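Local coordinates for PCF11 protein (Saccharomyces cerevisiae, PDB 1SZ9) that recognises the C-terminal domain of RNA polymerase II through its CTD-interacting domain, probably coupling transcription to 3'-end processing of mRNA, at residues S50-C55 / F87-R92; D46-R51 / F64-S69; K10-I15 / T31-E36. All coordinates share one frame; numbering follows the deposited sequence.

Interaction 1. Residues S50-C55 / F87-R92; sequences SRIEKC and FNLYKR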
loop_
_atom_site.group_PDB
_atom_site.type_symbol
_atom_site.label_atom_id
_atom_site.label_comp_id
_atom_site.label_asym_id
_atom_site.label_seq_id
_atom_site.Cartn_x
_atom_site.Cartn_y
_atom_site.Cartn_z
ATOM N N SER A 50 -6.066 -1.127 7.547
ATOM C CA SER A 50 -7.451 -1.329 7.955
ATOM C C SER A 50 -8.371 -1.057 6.764
ATOM O O SER A 50 -9.265 -1.859 6.472
ATOM C CB SER A 50 -7.801 -0.404 9.139
ATOM O OG SER A 50 -9.173 -0.502 9.460
ATOM N N ARG A 51 -8.155 0.065 6.068
ATOM C CA ARG A 51 -8.975 0.379 4.892
ATOM C C ARG A 51 -8.862 -0.722 3.826
ATOM O O ARG A 51 -9.869 -1.178 3.283
ATOM C CB ARG A 51 -8.598 1.748 4.273
ATOM C CG ARG A 51 -9.048 1.867 2.811
ATOM C CD ARG A 51 -9.755 3.159 2.378
ATOM N NE ARG A 51 -11.082 3.300 2.953
ATOM C CZ ARG A 51 -12.185 3.645 2.288
ATOM N NH1 ARG A 51 -12.171 3.900 0.979
ATOM N NH2 ARG A 51 -13.326 3.743 2.957
ATOM N N ILE A 52 -7.643 -1.163 3.526
ATOM C CA ILE A 52 -7.460 -2.218 2.533
ATOM C C ILE A 52 -8.242 -3.478 2.910
ATOM O O ILE A 52 -8.854 -4.142 2.064
ATOM C CB ILE A 52 -5.969 -2.571 2.383
ATOM C CG1 ILE A 52 -5.236 -1.398 1.707
ATOM C CG2 ILE A 52 -5.804 -3.866 1.579
ATOM C CD1 ILE A 52 -3.717 -1.504 1.760
ATOM N N GLU A 53 -8.223 -3.802 4.192
ATOM C CA GLU A 53 -8.915 -4.978 4.687
ATOM C C GLU A 53 -10.434 -4.825 4.717
ATOM O O GLU A 53 -11.164 -5.762 4.400
ATOM C CB GLU A 53 -8.402 -5.298 6.087
ATOM C CG GLU A 53 -8.964 -6.554 6.697
ATOM C CD GLU A 53 -8.178 -6.967 7.925
ATOM O OE1 GLU A 53 -8.215 -6.221 8.928
ATOM O OE2 GLU A 53 -7.515 -8.028 7.877
ATOM N N LYS A 54 -10.904 -3.638 5.086
ATOM C CA LYS A 54 -12.339 -3.364 5.199
ATOM C C LYS A 54 -13.104 -2.964 3.947
ATOM O O LYS A 54 -14.139 -3.558 3.643
ATOM C CB LYS A 54 -12.587 -2.278 6.252
ATOM C CG LYS A 54 -12.606 -2.749 7.704
ATOM C CD LYS A 54 -11.324 -3.430 8.130
ATOM C CE LYS A 54 -11.367 -3.705 9.630
ATOM N NZ LYS A 54 -10.144 -4.371 10.148
ATOM N N CYS A 55 -12.616 -1.952 3.231
ATOM C CA CYS A 55 -13.318 -1.460 2.048
ATOM C C CYS A 55 -13.577 -2.541 1.007
ATOM O O CYS A 55 -13.085 -3.659 1.119
ATOM C CB CYS A 55 -12.547 -0.287 1.428
ATOM S SG CYS A 55 -11.119 -0.770 0.459
ATOM N N PHE A 87 2.660 -9.105 2.560
ATOM C CA PHE A 87 2.280 -10.339 1.883
ATOM C C PHE A 87 0.847 -10.793 2.186
ATOM O O PHE A 87 0.091 -11.100 1.264
ATOM C CB PHE A 87 3.256 -11.464 2.233
ATOM C CG PHE A 87 2.773 -12.815 1.827
ATOM C CD1 PHE A 87 2.562 -13.118 0.479
ATOM C CD2 PHE A 87 2.515 -13.795 2.790
ATOM C CE1 PHE A 87 2.105 -14.379 0.090
ATOM C CE2 PHE A 87 2.053 -15.062 2.411
ATOM C CZ PHE A 87 1.849 -15.355 1.054
ATOM N N ASN A 88 0.476 -10.868 3.465
ATOM C CA ASN A 88 -0.884 -11.287 3.804
ATOM C C ASN A 88 -1.911 -10.315 3.247
ATOM O O ASN A 88 -2.937 -10.728 2.736
ATOM C CB ASN A 88 -1.075 -11.406 5.323
ATOM C CG ASN A 88 -0.324 -12.586 5.903
ATOM O OD1 ASN A 88 0.132 -13.451 5.167
ATOM N ND2 ASN A 88 -0.204 -12.633 7.227
ATOM N N LEU A 89 -1.634 -9.017 3.359
ATOM C CA LEU A 89 -2.553 -8.005 2.843
ATOM C C LEU A 89 -2.705 -8.098 1.323
ATOM O O LEU A 89 -3.805 -8.023 0.790
ATOM C CB LEU A 89 -2.060 -6.593 3.209
ATOM C CG LEU A 89 -2.529 -6.050 4.563
ATOM C CD1 LEU A 89 -1.871 -4.701 4.844
ATOM C CD2 LEU A 89 -4.048 -5.921 4.553
ATOM N N TYR A 90 -1.583 -8.247 0.638
ATOM C CA TYR A 90 -1.576 -8.330 -0.807
ATOM C C TYR A 90 -2.331 -9.555 -1.309
ATOM O O TYR A 90 -3.205 -9.445 -2.163
ATOM C CB TYR A 90 -0.131 -8.346 -1.316
ATOM C CG TYR A 90 -0.017 -8.344 -2.832
ATOM C CD1 TYR A 90 -0.224 -9.504 -3.574
ATOM C CD2 TYR A 90 0.281 -7.174 -3.520
ATOM C CE1 TYR A 90 -0.133 -9.495 -4.973
ATOM C CE2 TYR A 90 0.374 -7.154 -4.903
ATOM C CZ TYR A 90 0.168 -8.318 -5.623
ATOM O OH TYR A 90 0.278 -8.299 -6.992
ATOM N N LYS A 91 -1.966 -10.719 -0.787
ATOM C CA LYS A 91 -2.590 -11.974 -1.162
ATOM C C LYS A 91 -4.099 -11.967 -0.886
ATOM O O LYS A 91 -4.887 -12.372 -1.734
ATOM C CB LYS A 91 -1.935 -13.129 -0.386
ATOM C CG LYS A 91 -2.652 -14.470 -0.530
ATOM C CD LYS A 91 -1.830 -15.629 0.045
ATOM C CE LYS A 91 -2.577 -16.978 -0.101
ATOM N NZ LYS A 91 -1.765 -18.150 0.391
ATOM N N ARG A 92 -4.500 -11.507 0.294
ATOM C CA ARG A 92 -5.924 -11.484 0.627
ATOM C C ARG A 92 -6.688 -10.569 -0.313
ATOM O O ARG A 92 -7.780 -10.917 -0.760
ATOM C CB ARG A 92 -6.140 -11.048 2.086
ATOM C CG ARG A 92 -5.826 -12.164 3.077
ATOM C CD ARG A 92 -5.625 -11.659 4.498
ATOM N NE ARG A 92 -5.023 -12.695 5.338
ATOM C CZ ARG A 92 -4.512 -12.484 6.550
ATOM N NH1 ARG A 92 -4.524 -11.266 7.084
ATOM N NH2 ARG A 92 -3.972 -13.495 7.221
#
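I52 turns its CG2 methyl anti to the backbone N, with CG1 beside that nitrogen (chi1 -70°), and L89 sends its CD2 methyl across to meet it. I52 CG2 and L89 CD2 stand 4.0 Å apart, their side chains crossing at about a right angle, so the apolar contact is made by one methyl on another. The backbones come closest at E53 and L89, whose CA atoms are 7.3 Å apart. Toward solvent the contact changes character. An extended E53, its CG pointing opposite the amide nitrogen (chi1 -176°), carries its carboxylate toward R92, but OE2 of E53 stays 4.5 Å from NH1 of R92, a loose attraction of opposite charges that falls short of a salt bridge. E53 OE1 is instead engaged on its own helix by K54 NZ at 2.9 Å, a salt bridge received on the anti side of the carboxylate; this probably offsets part of the charge facing R92. The R92 guanidinium in turn lies with one face over CB of N88. Helix 41-54 thus meets helix 86-95, with helix 57-73 closing over I52 through A63, F64 and L67, while Y90 faces helices 99-112 and 125-137.

Interaction 2. Residues D46-R51 / F64-S69; sequences DAIESR and FYALDS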
loop_
_atom_site.group_PDB
_atom_site.type_symbol
_atom_site.label_atom_id
_atom_site.label_comp_id
_atom_site.label_asym_id
_atom_site.label_seq_id
_atom_site.Cartn_x
_atom_site.Cartn_y
_atom_site.Cartn_z
ATOM N N ASP A 46 -1.664 1.658 10.168
ATOM C CA ASP A 46 -2.839 0.888 10.564
ATOM C C ASP A 46 -4.100 1.370 9.880
ATOM O O ASP A 46 -4.958 0.576 9.528
ATOM C CB ASP A 46 -3.020 0.911 12.076
ATOM C CG ASP A 46 -1.975 0.073 12.790
ATOM O OD1 ASP A 46 -1.426 -0.874 12.165
ATOM O OD2 ASP A 46 -1.717 0.353 13.976
ATOM N N ALA A 47 -4.205 2.674 9.676
ATOM C CA ALA A 47 -5.363 3.236 8.998
ATOM C C ALA A 47 -5.426 2.700 7.550
ATOM O O ALA A 47 -6.482 2.295 7.075
ATOM C CB ALA A 47 -5.265 4.750 8.991
ATOM N N ILE A 48 -4.289 2.692 6.855
ATOM C CA ILE A 48 -4.269 2.205 5.485
ATOM C C ILE A 48 -4.510 0.697 5.402
ATOM O O ILE A 48 -5.276 0.253 4.560
ATOM C CB ILE A 48 -2.942 2.594 4.784
ATOM C CG1 ILE A 48 -2.944 4.100 4.529
ATOM C CG2 ILE A 48 -2.799 1.884 3.426
ATOM C CD1 ILE A 48 -1.666 4.613 3.961
ATOM N N GLU A 49 -3.870 -0.085 6.268
ATOM C CA GLU A 49 -4.065 -1.540 6.244
ATOM C C GLU A 49 -5.508 -1.875 6.596
ATOM O O GLU A 49 -6.103 -2.783 6.009
ATOM C CB GLU A 49 -3.110 -2.257 7.210
ATOM C CG GLU A 49 -1.629 -2.012 6.898
ATOM C CD GLU A 49 -0.692 -3.037 7.526
ATOM O OE1 GLU A 49 -1.071 -3.664 8.534
ATOM O OE2 GLU A 49 0.440 -3.217 7.016
ATOM N N SER A 50 -6.066 -1.127 7.547
ATOM C CA SER A 50 -7.451 -1.329 7.955
ATOM C C SER A 50 -8.371 -1.057 6.764
ATOM O O SER A 50 -9.265 -1.859 6.472
ATOM C CB SER A 50 -7.801 -0.404 9.139
ATOM O OG SER A 50 -9.173 -0.502 9.460
ATOM N N ARG A 51 -8.155 0.065 6.068
ATOM C CA ARG A 51 -8.975 0.379 4.892
ATOM C C ARG A 51 -8.862 -0.722 3.826
ATOM O O ARG A 51 -9.869 -1.178 3.283
ATOM C CB ARG A 51 -8.598 1.748 4.273
ATOM C CG ARG A 51 -9.048 1.867 2.811
ATOM C CD ARG A 51 -9.755 3.159 2.378
ATOM N NE ARG A 51 -11.082 3.300 2.953
ATOM C CZ ARG A 51 -12.185 3.645 2.288
ATOM N NH1 ARG A 51 -12.171 3.900 0.979
ATOM N NH2 ARG A 51 -13.326 3.743 2.957
ATOM N N PHE A 64 -4.220 0.697 -1.666
ATOM C CA PHE A 64 -2.870 0.168 -1.916
ATOM C C PHE A 64 -2.050 1.218 -2.695
ATOM O O PHE A 64 -0.826 1.281 -2.559
ATOM C CB PHE A 64 -2.922 -1.141 -2.717
ATOM C CG PHE A 64 -2.459 -2.351 -1.937
ATOM C CD1 PHE A 64 -1.134 -2.453 -1.502
ATOM C CD2 PHE A 64 -3.344 -3.397 -1.654
ATOM C CE1 PHE A 64 -0.692 -3.572 -0.799
ATOM C CE2 PHE A 64 -2.913 -4.528 -0.947
ATOM C CZ PHE A 64 -1.578 -4.615 -0.518
ATOM N N TYR A 65 -2.707 2.033 -3.521
ATOM C CA TYR A 65 -1.953 3.077 -4.244
ATOM C C TYR A 65 -1.500 4.125 -3.241
ATOM O O TYR A 65 -0.443 4.724 -3.397
ATOM C CB TYR A 65 -2.780 3.733 -5.358
ATOM C CG TYR A 65 -2.968 2.889 -6.609
ATOM C CD1 TYR A 65 -2.265 1.693 -6.803
ATOM C CD2 TYR A 65 -3.832 3.306 -7.621
ATOM C CE1 TYR A 65 -2.429 0.931 -7.998
ATOM C CE2 TYR A 65 -3.997 2.565 -8.798
ATOM C CZ TYR A 65 -3.288 1.382 -8.977
ATOM O OH TYR A 65 -3.423 0.688 -10.165
ATOM N N ALA A 66 -2.290 4.334 -2.186
ATOM C CA ALA A 66 -1.890 5.274 -1.140
ATOM C C ALA A 66 -0.628 4.707 -0.440
ATOM O O ALA A 66 0.357 5.419 -0.229
ATOM C CB ALA A 66 -3.023 5.441 -0.135
ATOM N N LEU A 67 -0.682 3.426 -0.082
ATOM C CA LEU A 67 0.428 2.719 0.559
ATOM C C LEU A 67 1.674 2.805 -0.346
ATOM O O LEU A 67 2.778 3.086 0.113
ATOM C CB LEU A 67 0.043 1.243 0.759
ATOM C CG LEU A 67 1.016 0.266 1.445
ATOM C CD1 LEU A 67 0.232 -0.949 1.982
ATOM C CD2 LEU A 67 2.100 -0.200 0.465
ATOM N N ASP A 68 1.465 2.560 -1.635
ATOM C CA ASP A 68 2.530 2.605 -2.633
ATOM C C ASP A 68 3.183 4.000 -2.711
ATOM O O ASP A 68 4.402 4.119 -2.704
ATOM C CB ASP A 68 1.950 2.247 -4.012
ATOM C CG ASP A 68 3.001 2.213 -5.099
ATOM O OD1 ASP A 68 3.749 1.221 -5.186
ATOM O OD2 ASP A 68 3.087 3.184 -5.869
ATOM N N SER A 69 2.360 5.043 -2.788
ATOM C CA SER A 69 2.871 6.414 -2.888
ATOM C C SER A 69 3.685 6.791 -1.648
ATOM O O SER A 69 4.792 7.316 -1.754
ATOM C CB SER A 69 1.706 7.396 -3.106
ATOM O OG SER A 69 2.160 8.736 -3.207
#
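I48 lays its CG2 methyl against the CB of L67, 3.9 Å away, the two side chains passing at a slant. Its second arm does a different job: CD1, at the end of an extended CG1 branch (chi2 175°), extends to the methyl of A66, a looser touch with I48 CD1 and A66 CB 4.4 Å apart. A single isoleucine thereby straddles two consecutive residues of the facing helix, a worked example of how a beta-branched side chain can divide its two arms between neighbouring partners. The backbones approach most closely at this point, with 6.8 Å between the CA atoms of I48 and L67. L67 meets I48 with its CB; from there CG, trans to the amide nitrogen (chi1 -179°), carries the two methyls on, away from I48 CG2. All three residues are buried and wholly apolar where they meet, so the contact rests on van der Waals packing alone. E49 makes no contact with segment 64-69; its OE1 accepts a hydrogen bond from N85 ND2. Around the pair the neighbouring helices complete the core: F12 and L16 of helix 3-16 pack on I48, F82 of helix 78-83 touches both I48 and L67, and F64, one turn before L67, turns toward helices 86-95 and 99-112.

Interaction 3. Residues K10-I15 / T31-E36; sequences KDFNSI and TKLAEE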
loop_
_atom_site.group_PDB
_atom_site.type_symbol
_atom_site.label_atom_id
_atom_site.label_comp_id
_atom_site.label_asym_id
_atom_site.label_seq_id
_atom_site.Cartn_x
_atom_site.Cartn_y
_atom_site.Cartn_z
ATOM N N LYS A 10 -7.062 11.724 12.924
ATOM C CA LYS A 10 -8.461 11.761 12.494
ATOM C C LYS A 10 -8.569 12.396 11.116
ATOM O O LYS A 10 -9.389 12.002 10.295
ATOM C CB LYS A 10 -9.322 12.542 13.488
ATOM C CG LYS A 10 -9.682 11.753 14.725
ATOM C CD LYS A 10 -10.565 12.559 15.661
ATOM C CE LYS A 10 -11.011 11.723 16.849
ATOM N NZ LYS A 10 -11.853 12.533 17.780
ATOM N N ASP A 11 -7.729 13.388 10.877
ATOM C CA ASP A 11 -7.711 14.081 9.605
ATOM C C ASP A 11 -7.230 13.101 8.524
ATOM O O ASP A 11 -7.764 13.093 7.406
ATOM C CB ASP A 11 -6.784 15.302 9.727
ATOM C CG ASP A 11 -6.655 16.094 8.434
ATOM O OD1 ASP A 11 -7.682 16.454 7.815
ATOM O OD2 ASP A 11 -5.503 16.379 8.041
ATOM N N PHE A 12 -6.243 12.266 8.861
ATOM C CA PHE A 12 -5.708 11.276 7.904
ATOM C C PHE A 12 -6.831 10.299 7.557
ATOM O O PHE A 12 -7.092 10.036 6.382
ATOM C CB PHE A 12 -4.521 10.496 8.512
ATOM C CG PHE A 12 -3.750 9.655 7.516
ATOM C CD1 PHE A 12 -2.707 10.203 6.766
ATOM C CD2 PHE A 12 -4.054 8.308 7.342
ATOM C CE1 PHE A 12 -1.971 9.418 5.861
ATOM C CE2 PHE A 12 -3.320 7.516 6.430
ATOM C CZ PHE A 12 -2.278 8.082 5.696
ATOM N N ASN A 13 -7.497 9.773 8.583
ATOM C CA ASN A 13 -8.594 8.819 8.370
ATOM C C ASN A 13 -9.728 9.421 7.546
ATOM O O ASN A 13 -10.262 8.786 6.644
ATOM C CB ASN A 13 -9.179 8.336 9.705
ATOM C CG ASN A 13 -8.331 7.269 10.373
ATOM O OD1 ASN A 13 -8.115 6.196 9.817
ATOM N ND2 ASN A 13 -7.856 7.554 11.576
ATOM N N SER A 14 -10.094 10.654 7.872
ATOM C CA SER A 14 -11.179 11.347 7.187
ATOM C C SER A 14 -10.920 11.470 5.687
ATOM O O SER A 14 -11.810 11.260 4.855
ATOM C CB SER A 14 -11.359 12.729 7.823
ATOM O OG SER A 14 -12.260 13.527 7.083
ATOM N N ILE A 15 -9.693 11.831 5.344
ATOM C CA ILE A 15 -9.314 11.962 3.953
ATOM C C ILE A 15 -9.308 10.573 3.289
ATOM O O ILE A 15 -9.823 10.389 2.187
ATOM C CB ILE A 15 -7.926 12.622 3.855
ATOM C CG1 ILE A 15 -8.033 14.075 4.339
ATOM C CG2 ILE A 15 -7.393 12.531 2.426
ATOM C CD1 ILE A 15 -6.702 14.794 4.470
ATOM N N THR A 31 0.222 11.395 1.224
ATOM C CA THR A 31 1.671 11.185 1.187
ATOM C C THR A 31 2.385 12.343 1.902
ATOM O O THR A 31 3.347 12.132 2.631
ATOM C CB THR A 31 2.162 11.091 -0.285
ATOM O OG1 THR A 31 1.431 10.053 -0.949
ATOM C CG2 THR A 31 3.676 10.777 -0.358
ATOM N N LYS A 32 1.903 13.567 1.690
ATOM C CA LYS A 32 2.484 14.743 2.325
ATOM C C LYS A 32 2.245 14.681 3.842
ATOM O O LYS A 32 3.124 15.025 4.623
ATOM C CB LYS A 32 1.871 16.020 1.735
ATOM C CG LYS A 32 2.290 16.298 0.296
ATOM C CD LYS A 32 1.405 17.381 -0.342
ATOM C CE LYS A 32 1.537 18.710 0.389
ATOM N NZ LYS A 32 0.744 19.768 -0.269
ATOM N N LEU A 33 1.060 14.239 4.257
ATOM C CA LEU A 33 0.775 14.100 5.684
ATOM C C LEU A 33 1.724 13.052 6.304
ATOM O O LEU A 33 2.182 13.197 7.444
ATOM C CB LEU A 33 -0.684 13.662 5.904
ATOM C CG LEU A 33 -1.787 14.729 5.793
ATOM C CD1 LEU A 33 -3.174 14.082 5.826
ATOM C CD2 LEU A 33 -1.639 15.721 6.963
ATOM N N ALA A 34 2.006 11.993 5.550
ATOM C CA ALA A 34 2.884 10.932 6.035
ATOM C C ALA A 34 4.334 11.440 6.144
ATOM O O ALA A 34 5.061 11.068 7.051
ATOM C CB ALA A 34 2.797 9.718 5.106
ATOM N N GLU A 35 4.727 12.306 5.221
ATOM C CA GLU A 35 6.064 12.904 5.200
ATOM C C GLU A 35 6.246 13.882 6.374
ATOM O O GLU A 35 7.287 13.919 7.027
ATOM C CB GLU A 35 6.250 13.657 3.870
ATOM C CG GLU A 35 7.480 14.570 3.745
ATOM C CD GLU A 35 8.733 13.832 3.267
ATOM O OE1 GLU A 35 8.608 12.876 2.487
ATOM O OE2 GLU A 35 9.851 14.225 3.643
ATOM N N GLU A 36 5.211 14.658 6.646
ATOM C CA GLU A 36 5.257 15.669 7.690
ATOM C C GLU A 36 4.956 15.210 9.105
ATOM O O GLU A 36 5.198 15.940 10.059
ATOM C CB GLU A 36 4.294 16.790 7.321
ATOM C CG GLU A 36 4.744 17.620 6.146
ATOM C CD GLU A 36 3.591 18.347 5.489
ATOM O OE1 GLU A 36 2.635 18.733 6.203
ATOM O OE2 GLU A 36 3.644 18.544 4.256
#
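L33 enters the face of helix 3-16 among D11, F12 and I15, and these three residues, one turn of helix between the first and the last, give the contact both its dense and its solvent side. On the dense side L33 CD1 is the shared point. I15 and L33 reach toward each other tip to tip, with I15 CD1 at 3.8 Å from L33 CD1, while the F12 ring and L33 slide past one another in opposite directions, F12 CD1 lying 4.0 Å from L33 CD1 and 4.1 Å from L33 CB. A chi1 of -169° sets the CG of F12 across from its own amide and carries the ring inward, where it also stacks with F44 and packs against A47. The solvent side belongs to D11. The D11 side chain crosses that of L33 at about a right angle, and its OD2 lies near both methyls, 4.0 Å from L33 CD1 and 4.1 Å from L33 CD2, a smaller van der Waals contact between a polar oxygen and apolar carbons at the partly exposed margin. L33 gives up the most surface to this contact yet stays partly exposed; its CB points at helix 3-16 and CG, anti to the carbonyl carbon, continues the chain into the contact. The axes of the two short segments run nearly antiparallel, at 162° and 11.0 Å apart. Such packing of successive antiparallel helices is characteristic of the all-helical, ARM-repeat-like fold of CTD-interacting domains, and here it joins the first two helices of the domain.

From the N terminus, interaction 3 closes first, folding helix 24-36 back on helix 3-16 across a short connection. Interactions 2 and 1 open only after interaction 3 has closed, both from helix 41-54, where they share S50 and R51. Segment 64-69 lies within the 31 residues spanned by interaction 1, so interaction 2 closes the shorter loop first. Interaction 2 ties that helix to its successor, helix 57-73, and interaction 1 reaches on to helix 86-95. Interactions 1 and 2 touch directly, as where L89 packs against E49, and interactions 2 and 3 meet where A47 packs on N13 and S69 probably hydrogen-bonds T31. Interactions 1 and 3 do not touch, their nearest atoms lying about 7 Å apart.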